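Local coordinates for protein glypican-1 (Homo sapiens, PDB 4YWT) that carries heparan sulfate chains at the cell surface, through which it binds alpha-4 (V) collagen and takes part in Schwann cell myelination, at residues A[86-91]-A[393-398]; A[202-207]-A[317-322]; A[234-239]-A[453-458]. The protein carries 3 engineered substitutions. All coordinates share one frame; numbering follows the deposited sequence.

Interaction 1: A[86-91]-A[393-398]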
loop_
_atom_site.group_PDB
_atom_site.type_symbol
_atom_site.label_atom_id
_atom_site.label_comp_id
_atom_site.label_asym_id
_atom_site.label_seq_id
_atom_site.Cartn_x
_atom_site.Cartn_y
_atom_site.Cartn_z
ATOM N N THR A 86 -9.408 1.184 -19.617
ATOM C CA THR A 86 -8.150 1.915 -19.720
ATOM C C THR A 86 -7.989 2.910 -18.576
ATOM O O THR A 86 -6.938 2.955 -17.924
ATOM C CB THR A 86 -8.047 2.663 -21.066
ATOM O OG1 THR A 86 -7.902 1.715 -22.130
ATOM C CG2 THR A 86 -6.848 3.599 -21.072
ATOM N N ALA A 87 -9.033 3.699 -18.327
ATOM C CA ALA A 87 -9.004 4.663 -17.228
ATOM C C ALA A 87 -8.717 3.972 -15.892
ATOM O O ALA A 87 -7.782 4.347 -15.155
ATOM C CB ALA A 87 -10.317 5.423 -17.160
ATOM N N LEU A 88 -9.519 2.949 -15.603
ATOM C CA LEU A 88 -9.400 2.202 -14.355
ATOM C C LEU A 88 -7.986 1.662 -14.142
ATOM O O LEU A 88 -7.359 1.917 -13.102
ATOM C CB LEU A 88 -10.409 1.050 -14.330
ATOM C CG LEU A 88 -10.564 0.315 -12.997
ATOM C CD1 LEU A 88 -11.261 1.196 -11.971
ATOM C CD2 LEU A 88 -11.313 -0.996 -13.183
ATOM N N ARG A 89 -7.474 0.935 -15.133
ATOM C CA ARG A 89 -6.162 0.315 -14.983
ATOM C C ARG A 89 -5.043 1.355 -14.971
ATOM O O ARG A 89 -3.961 1.099 -14.442
ATOM C CB ARG A 89 -5.905 -0.714 -16.085
ATOM C CG ARG A 89 -4.895 -1.778 -15.669
ATOM C CD ARG A 89 -4.423 -2.625 -16.836
ATOM N NE ARG A 89 -5.408 -2.685 -17.909
ATOM C CZ ARG A 89 -6.070 -3.784 -18.256
ATOM N NH1 ARG A 89 -5.857 -4.923 -17.609
ATOM N NH2 ARG A 89 -6.948 -3.744 -19.249
ATOM N N ASP A 90 -5.302 2.525 -15.548
ATOM C CA ASP A 90 -4.345 3.628 -15.456
ATOM C C ASP A 90 -4.240 4.131 -14.019
ATOM O O ASP A 90 -3.134 4.235 -13.461
ATOM C CB ASP A 90 -4.740 4.777 -16.389
ATOM C CG ASP A 90 -4.205 4.594 -17.798
ATOM O OD1 ASP A 90 -3.836 3.455 -18.157
ATOM O OD2 ASP A 90 -4.145 5.594 -18.544
ATOM N N SER A 91 -5.390 4.436 -13.419
ATOM C CA SER A 91 -5.413 4.882 -12.024
ATOM C C SER A 91 -4.744 3.845 -11.109
ATOM O O SER A 91 -3.868 4.172 -10.272
ATOM C CB SER A 91 -6.852 5.146 -11.576
ATOM O OG SER A 91 -6.892 6.027 -10.467
ATOM N N ILE A 393 -13.369 4.100 -2.934
ATOM C CA ILE A 393 -14.660 4.766 -3.037
ATOM C C ILE A 393 -14.540 6.097 -3.772
ATOM O O ILE A 393 -15.541 6.678 -4.186
ATOM C CB ILE A 393 -15.288 5.015 -1.658
ATOM C CG1 ILE A 393 -14.489 6.068 -0.893
ATOM C CG2 ILE A 393 -15.386 3.715 -0.871
ATOM C CD1 ILE A 393 -15.228 6.635 0.279
ATOM N N SER A 394 -13.312 6.581 -3.929
ATOM C CA SER A 394 -13.092 7.828 -4.646
ATOM C C SER A 394 -12.971 7.564 -6.141
ATOM O O SER A 394 -12.990 8.499 -6.939
ATOM C CB SER A 394 -11.840 8.544 -4.137
ATOM O OG SER A 394 -10.666 7.903 -4.602
ATOM N N LEU A 395 -12.837 6.291 -6.511
ATOM C CA LEU A 395 -12.762 5.909 -7.927
ATOM C C LEU A 395 -13.842 6.542 -8.830
ATOM O O LEU A 395 -13.499 7.150 -9.848
ATOM C CB LEU A 395 -12.814 4.383 -8.068
ATOM C CG LEU A 395 -11.507 3.615 -7.882
ATOM C CD1 LEU A 395 -11.717 2.138 -8.176
ATOM C CD2 LEU A 395 -10.423 4.194 -8.774
ATOM N N PRO A 396 -15.139 6.412 -8.472
ATOM C CA PRO A 396 -16.142 6.968 -9.390
ATOM C C PRO A 396 -16.049 8.486 -9.523
ATOM O O PRO A 396 -16.145 9.010 -10.630
ATOM C CB PRO A 396 -17.477 6.568 -8.745
ATOM C CG PRO A 396 -17.141 5.464 -7.800
ATOM C CD PRO A 396 -15.777 5.792 -7.298
ATOM N N GLY A 397 -15.861 9.171 -8.400
ATOM C CA GLY A 397 -15.765 10.619 -8.390
ATOM C C GLY A 397 -14.629 11.148 -9.244
ATOM O O GLY A 397 -14.814 12.080 -10.026
ATOM N N THR A 398 -13.452 10.547 -9.104
ATOM C CA THR A 398 -12.279 10.995 -9.846
ATOM C C THR A 398 -12.356 10.601 -11.318
ATOM O O THR A 398 -12.002 11.391 -12.194
ATOM C CB THR A 398 -10.976 10.434 -9.242
ATOM O OG1 THR A 398 -10.929 9.014 -9.427
ATOM C CG2 THR A 398 -10.890 10.761 -7.758
#

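Interaction 2: A[202-207]-A[317-322]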
loop_
_atom_site.group_PDB
_atom_site.type_symbol
_atom_site.label_atom_id
_atom_site.label_comp_id
_atom_site.label_asym_id
_atom_site.label_seq_id
_atom_site.Cartn_x
_atom_site.Cartn_y
_atom_site.Cartn_z
ATOM N N GLY A 202 26.332 -3.321 31.838
ATOM C CA GLY A 202 25.519 -2.158 32.143
ATOM C C GLY A 202 24.074 -2.324 31.708
ATOM O O GLY A 202 23.529 -3.428 31.740
ATOM N N GLU A 203 23.453 -1.222 31.302
ATOM C CA GLU A 203 22.048 -1.233 30.907
ATOM C C GLU A 203 21.886 -1.464 29.408
ATOM O O GLU A 203 20.772 -1.641 28.915
ATOM C CB GLU A 203 21.371 0.083 31.300
ATOM C CG GLU A 203 22.062 0.832 32.427
ATOM C CD GLU A 203 21.360 2.131 32.775
ATOM O OE1 GLU A 203 20.344 2.085 33.501
ATOM O OE2 GLU A 203 21.821 3.199 32.318
ATOM N N ALA A 204 23.007 -1.458 28.694
ATOM C CA ALA A 204 23.005 -1.566 27.237
ATOM C C ALA A 204 22.331 -2.834 26.681
ATOM O O ALA A 204 21.619 -2.746 25.681
ATOM C CB ALA A 204 24.434 -1.461 26.709
ATOM N N PRO A 205 22.556 -4.012 27.302
ATOM C CA PRO A 205 21.838 -5.184 26.777
ATOM C C PRO A 205 20.313 -5.057 26.848
ATOM O O PRO A 205 19.619 -5.505 25.933
ATOM C CB PRO A 205 22.321 -6.322 27.680
ATOM C CG PRO A 205 23.665 -5.889 28.129
ATOM C CD PRO A 205 23.562 -4.404 28.308
ATOM N N ARG A 206 19.807 -4.456 27.919
ATOM C CA ARG A 206 18.368 -4.284 28.089
ATOM C C ARG A 206 17.810 -3.263 27.098
ATOM O O ARG A 206 16.813 -3.524 26.416
ATOM C CB ARG A 206 18.046 -3.861 29.524
ATOM C CG ARG A 206 16.579 -3.547 29.760
ATOM C CD ARG A 206 16.312 -3.209 31.217
ATOM N NE ARG A 206 14.950 -2.729 31.422
ATOM C CZ ARG A 206 14.646 -1.532 31.914
ATOM N NH1 ARG A 206 15.612 -0.691 32.260
ATOM N NH2 ARG A 206 13.377 -1.177 32.065
ATOM N N GLU A 207 18.458 -2.103 27.030
ATOM C CA GLU A 207 18.091 -1.060 26.078
ATOM C C GLU A 207 18.047 -1.618 24.661
ATOM O O GLU A 207 17.063 -1.429 23.935
ATOM C CB GLU A 207 19.078 0.109 26.153
ATOM C CG GLU A 207 18.916 0.989 27.380
ATOM C CD GLU A 207 17.625 1.784 27.362
ATOM O OE1 GLU A 207 17.129 2.140 28.452
ATOM O OE2 GLU A 207 17.110 2.058 26.257
ATOM N N HIS A 317 25.377 -0.610 16.942
ATOM C CA HIS A 317 26.795 -0.554 17.276
ATOM C C HIS A 317 27.080 0.385 18.443
ATOM O O HIS A 317 28.029 0.175 19.193
ATOM C CB HIS A 317 27.611 -0.126 16.054
ATOM C CG HIS A 317 27.231 1.215 15.507
ATOM N ND1 HIS A 317 26.168 1.395 14.649
ATOM C CD2 HIS A 317 27.776 2.440 15.693
ATOM C CE1 HIS A 317 26.072 2.674 14.332
ATOM N NE2 HIS A 317 27.036 3.329 14.952
ATOM N N THR A 318 26.259 1.420 18.593
ATOM C CA THR A 318 26.428 2.369 19.687
ATOM C C THR A 318 26.158 1.694 21.029
ATOM O O THR A 318 26.913 1.868 21.992
ATOM C CB THR A 318 25.499 3.587 19.530
ATOM O OG1 THR A 318 24.138 3.187 19.732
ATOM C CG2 THR A 318 25.649 4.196 18.145
ATOM N N TRP A 319 25.081 0.915 21.083
ATOM C CA TRP A 319 24.729 0.187 22.295
ATOM C C TRP A 319 25.733 -0.922 22.577
ATOM O O TRP A 319 26.082 -1.168 23.735
ATOM C CB TRP A 319 23.317 -0.392 22.193
ATOM C CG TRP A 319 22.256 0.657 22.128
ATOM C CD1 TRP A 319 21.507 0.999 21.042
ATOM C CD2 TRP A 319 21.836 1.518 23.193
ATOM N NE1 TRP A 319 20.638 2.012 21.367
ATOM C CE2 TRP A 319 20.822 2.350 22.682
ATOM C CE3 TRP A 319 22.218 1.662 24.531
ATOM C CZ2 TRP A 319 20.181 3.313 23.460
ATOM C CZ3 TRP A 319 21.582 2.619 25.304
ATOM C CH2 TRP A 319 20.574 3.432 24.766
ATOM N N LEU A 320 26.196 -1.591 21.523
ATOM C CA LEU A 320 27.248 -2.592 21.694
ATOM C C LEU A 320 28.499 -1.966 22.320
ATOM O O LEU A 320 29.051 -2.480 23.302
ATOM C CB LEU A 320 27.595 -3.250 20.356
ATOM C CG LEU A 320 26.497 -4.087 19.694
ATOM C CD1 LEU A 320 27.005 -4.710 18.403
ATOM C CD2 LEU A 320 25.986 -5.159 20.646
ATOM N N ALA A 321 28.925 -0.842 21.752
ATOM C CA ALA A 321 30.091 -0.113 22.235
ATOM C C ALA A 321 29.913 0.334 23.683
ATOM O O ALA A 321 30.855 0.275 24.480
ATOM C CB ALA A 321 30.369 1.090 21.343
ATOM N N GLU A 322 28.706 0.778 24.021
ATOM C CA GLU A 322 28.419 1.200 25.389
ATOM C C GLU A 322 28.515 0.013 26.350
ATOM O O GLU A 322 29.031 0.141 27.467
ATOM C CB GLU A 322 27.038 1.852 25.474
ATOM C CG GLU A 322 26.696 2.399 26.852
ATOM C CD GLU A 322 25.589 3.433 26.812
ATOM O OE1 GLU A 322 25.642 4.328 25.941
ATOM O OE2 GLU A 322 24.667 3.354 27.651
#

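Interaction 3: A[234-239]-A[453-458]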
loop_
_atom_site.group_PDB
_atom_site.type_symbol
_atom_site.label_atom_id
_atom_site.label_comp_id
_atom_site.label_asym_id
_atom_site.label_seq_id
_atom_site.Cartn_x
_atom_site.Cartn_y
_atom_site.Cartn_z
ATOM N N ARG A 234 -2.665 -4.778 -7.294
ATOM C CA ARG A 234 -2.312 -5.501 -8.515
ATOM C C ARG A 234 -3.338 -6.577 -8.881
ATOM O O ARG A 234 -3.648 -6.777 -10.055
ATOM C CB ARG A 234 -0.927 -6.138 -8.372
ATOM C CG ARG A 234 -0.524 -7.022 -9.544
ATOM C CD ARG A 234 0.822 -7.691 -9.307
ATOM N NE ARG A 234 0.853 -8.450 -8.060
ATOM C CZ ARG A 234 0.405 -9.695 -7.929
ATOM N NH1 ARG A 234 -0.113 -10.329 -8.971
ATOM N NH2 ARG A 234 0.476 -10.305 -6.755
ATOM N N LYS A 235 -3.867 -7.262 -7.872
ATOM C CA LYS A 235 -4.809 -8.352 -8.103
ATOM C C LYS A 235 -6.221 -7.843 -8.388
ATOM O O LYS A 235 -6.915 -8.366 -9.261
ATOM C CB LYS A 235 -4.819 -9.299 -6.902
ATOM C CG LYS A 235 -3.568 -10.155 -6.799
ATOM C CD LYS A 235 -3.470 -10.848 -5.453
ATOM C CE LYS A 235 -2.193 -11.667 -5.354
ATOM N NZ LYS A 235 -1.759 -11.863 -3.944
ATOM N N VAL A 236 -6.637 -6.820 -7.646
ATOM C CA VAL A 236 -7.953 -6.215 -7.819
ATOM C C VAL A 236 -8.075 -5.570 -9.196
ATOM O O VAL A 236 -9.141 -5.605 -9.814
ATOM C CB VAL A 236 -8.234 -5.166 -6.720
ATOM C CG1 VAL A 236 -9.439 -4.306 -7.075
ATOM C CG2 VAL A 236 -8.444 -5.856 -5.381
ATOM N N ALA A 237 -6.972 -5.007 -9.683
ATOM C CA ALA A 237 -6.956 -4.372 -11.002
ATOM C C ALA A 237 -7.418 -5.310 -12.120
ATOM O O ALA A 237 -7.878 -4.855 -13.168
ATOM C CB ALA A 237 -5.563 -3.846 -11.310
ATOM N N GLN A 238 -7.303 -6.614 -11.892
ATOM C CA GLN A 238 -7.637 -7.601 -12.914
ATOM C C GLN A 238 -9.108 -8.016 -12.894
ATOM O O GLN A 238 -9.552 -8.769 -13.759
ATOM C CB GLN A 238 -6.752 -8.840 -12.759
ATOM C CG GLN A 238 -5.265 -8.578 -12.967
ATOM C CD GLN A 238 -4.912 -8.246 -14.408
ATOM O OE1 GLN A 238 -5.753 -8.329 -15.305
ATOM N NE2 GLN A 238 -3.660 -7.867 -14.634
ATOM N N VAL A 239 -9.858 -7.533 -11.908
ATOM C CA VAL A 239 -11.289 -7.819 -11.844
ATOM C C VAL A 239 -12.013 -7.178 -13.026
ATOM O O VAL A 239 -12.002 -5.956 -13.180
ATOM C CB VAL A 239 -11.917 -7.322 -10.529
ATOM C CG1 VAL A 239 -13.418 -7.569 -10.534
ATOM C CG2 VAL A 239 -11.266 -8.012 -9.340
ATOM N N ARG A 453 -12.888 -10.661 -2.287
ATOM C CA ARG A 453 -13.035 -11.262 -0.965
ATOM C C ARG A 453 -11.704 -11.775 -0.415
ATOM O O ARG A 453 -11.360 -11.527 0.751
ATOM C CB ARG A 453 -14.060 -12.398 -1.015
ATOM C CG ARG A 453 -15.464 -11.951 -0.652
ATOM C CD ARG A 453 -15.465 -11.349 0.743
ATOM N NE ARG A 453 -16.611 -10.479 0.985
ATOM C CZ ARG A 453 -16.764 -9.747 2.083
ATOM N NH1 ARG A 453 -15.843 -9.784 3.038
ATOM N NH2 ARG A 453 -17.834 -8.979 2.230
ATOM N N GLN A 454 -10.955 -12.481 -1.258
ATOM C CA GLN A 454 -9.637 -12.978 -0.869
ATOM C C GLN A 454 -8.696 -11.830 -0.492
ATOM O O GLN A 454 -7.980 -11.898 0.520
ATOM C CB GLN A 454 -9.032 -13.817 -1.996
ATOM C CG GLN A 454 -9.760 -15.131 -2.235
ATOM C CD GLN A 454 -9.234 -15.890 -3.437
ATOM O OE1 GLN A 454 -8.396 -15.387 -4.185
ATOM N NE2 GLN A 454 -9.726 -17.109 -3.629
ATOM N N GLN A 455 -8.709 -10.772 -1.299
ATOM C CA GLN A 455 -7.892 -9.595 -1.013
ATOM C C GLN A 455 -8.277 -8.963 0.322
ATOM O O GLN A 455 -7.412 -8.531 1.091
ATOM C CB GLN A 455 -8.014 -8.569 -2.138
ATOM C CG GLN A 455 -7.531 -9.078 -3.485
ATOM C CD GLN A 455 -6.296 -9.946 -3.365
ATOM O OE1 GLN A 455 -5.221 -9.470 -2.999
ATOM N NE2 GLN A 455 -6.445 -11.230 -3.669
ATOM N N ILE A 456 -9.578 -8.919 0.594
ATOM C CA ILE A 456 -10.082 -8.409 1.862
ATOM C C ILE A 456 -9.546 -9.258 3.011
ATOM O O ILE A 456 -9.160 -8.730 4.061
ATOM C CB ILE A 456 -11.628 -8.379 1.887
ATOM C CG1 ILE A 456 -12.147 -7.291 0.946
ATOM C CG2 ILE A 456 -12.146 -8.127 3.291
ATOM C CD1 ILE A 456 -13.655 -7.209 0.869
ATOM N N MET A 457 -9.501 -10.572 2.804
ATOM C CA MET A 457 -8.906 -11.455 3.803
ATOM C C MET A 457 -7.438 -11.109 4.045
ATOM O O MET A 457 -6.990 -11.030 5.197
ATOM C CB MET A 457 -9.033 -12.926 3.393
ATOM C CG MET A 457 -10.448 -13.486 3.454
ATOM S SD MET A 457 -11.428 -12.921 4.865
ATOM C CE MET A 457 -10.373 -13.335 6.257
ATOM N N GLN A 458 -6.696 -10.897 2.959
ATOM C CA GLN A 458 -5.292 -10.498 3.066
ATOM C C GLN A 458 -5.133 -9.222 3.897
ATOM O O GLN A 458 -4.284 -9.151 4.800
ATOM C CB GLN A 458 -4.683 -10.298 1.676
ATOM C CG GLN A 458 -4.588 -11.573 0.851
ATOM C CD GLN A 458 -3.718 -12.627 1.509
ATOM O OE1 GLN A 458 -2.498 -12.481 1.590
ATOM N NE2 GLN A 458 -4.344 -13.699 1.985
HETATM O O HOH W 1 -2.716 -10.049 -1.871
#

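Interaction 1: A[86-91]-A[393-398]
This is a small apolar helix-to-helix contact, in which a leucine of the long helix 70-129 meets a leucine of helix 391-404 in an elongated, largely helical body. CD1 of Leu88 lies 3.9 Å from CD1 of Leu395, and the two side chains cross at about a right angle, so they touch through single methyl groups instead of lying alongside each other. The CA atoms of Leu88 and Leu395 are 8.1 Å apart, and the leucine branches fill that interval. Placing CG of Leu88 opposite the backbone N, with chi1 at -170°, carries CD1 to Leu395, although the CB bond of Leu88 points neither at nor away from helix 391-404. The other methyl of Leu395, CD2, comes within 4.3 Å of OG of Ser91, one turn further along helix 70-129; this is packing, not a polar bond. Helix 391-404 is kinked just after Leu395, where the ring nitrogen of Pro396 has no hydrogen to give to the turn before, while Pro396 itself packs on Leu275 and Lys276. Both leucines also rest on Leu279, which closes the hydrophobic cluster, and Ala87 extends the same interface onto Leu399 and Lys403. The example is one of leucine packing between two helices of the glypican core protein, where a late helix is laid against an early one.

Interaction 2: A[202-207]-A[317-322]
Glu207 and Trp319 supply the aromatic part of this contact, a CH-pi interaction made by the aliphatic portion of an acidic side chain. CB of Glu207 sits over one face of the indole, 3.9 Å from the centroid of the six-membered ring of Trp319 and 19° off its normal. It approaches closest at the rim, where CB of Glu207 is 3.6 Å from CZ3 of Trp319. The Glu207 chain then bends at chi2 (-68°), and its CG lies out past the CZ3-CH2 side of the ring, 3.8 Å from CZ3 of Trp319. The carboxylate is only 19° from parallel with the indole plane. That carboxylate is not idle: OE2 of Glu207 forms a salt bridge with Arg211 one turn later, which probably steadies the rotation of the group.

Plain van der Waals packing comes from Ala204. Its methyl CB lies 3.4 Å from the backbone O of Trp319, and the small side chain allows the backbones to come close, with CA of Ala204 5.5 Å from CA of Trp319. The same CB reaches CB of Glu322 at 4.4 Å, so the methyl packs against two positions a turn apart, Trp319 and Glu322.

Electrostatics contribute little that is favourable here. OE2 of Glu203 and OE2 of Glu322 stand 5.5 Å apart, and these like charges would be expected to repel mildly.

Among the neighbouring helices, the contact sets the N-terminal end of helix 204-236 on helix 316-328. Leu320 of the latter faces helices 70-129, 137-152 and 158-177, and Trp166 of helix 158-177 touches both Leu320 and Pro205, bridging the two partners.

Interaction 3: A[234-239]-A[453-458]
OE1 of Gln455 accepts a hydrogen bond from a water at 2.8 Å (water O to Gln455 OE1), and the same water accepts one from Lys235, its O lying 2.9 Å from NZ of Lys235. A single water thus relays the lysine ammonium to the glutamine amide, and the positive charge probably polarises that amide through it. Direct contact is made by the lysine methylenes. CD of Lys235 stands obliquely above the amide, beyond its O and N, 3.3 Å from OE1 and 3.5 Å from NE2 of Gln455. The two chains cross at about a right angle. Lys235 is extended beyond CG, which carries NZ past the amide to the water, whereas Gln455 bends at chi2 (-38°) to bring its amide against the lysine. Beside it, CG2 of the buried Val236 meets CG of Gln455 at 3.8 Å, the two side chains running past each other in opposite directions. Leu285, on a loop, touches both Val236 and Gln455, while Gln282 of helix 280-283 and Ile452 of helix 450-471 also pack on Val236. The contact therefore seats the last part of helix 204-236 against helix 450-471, and helix 70-129 meets segment 234-239 through Arg234, Ala237 and Gln238.

Interactions 1 and 3 are near neighbours, their centres 16 Å apart, and they touch where Arg89 packs on Gln238. Interaction 2 is remote, with centres about 51 Å from interaction 1 and 44 Å from interaction 3, on the far side of the chain's centre from interaction 1. Helix 204-236 supplies a segment to both interactions 2 and 3, one near each of its ends, and so spans the distance. Along the chain the segments run 86-91, 202-207, 234-239, 317-322, 393-398, 453-458: interaction 3 crosses both others in chain order, whereas both segments of interaction 2 lie between those of interaction 1, all within one elongated core protein.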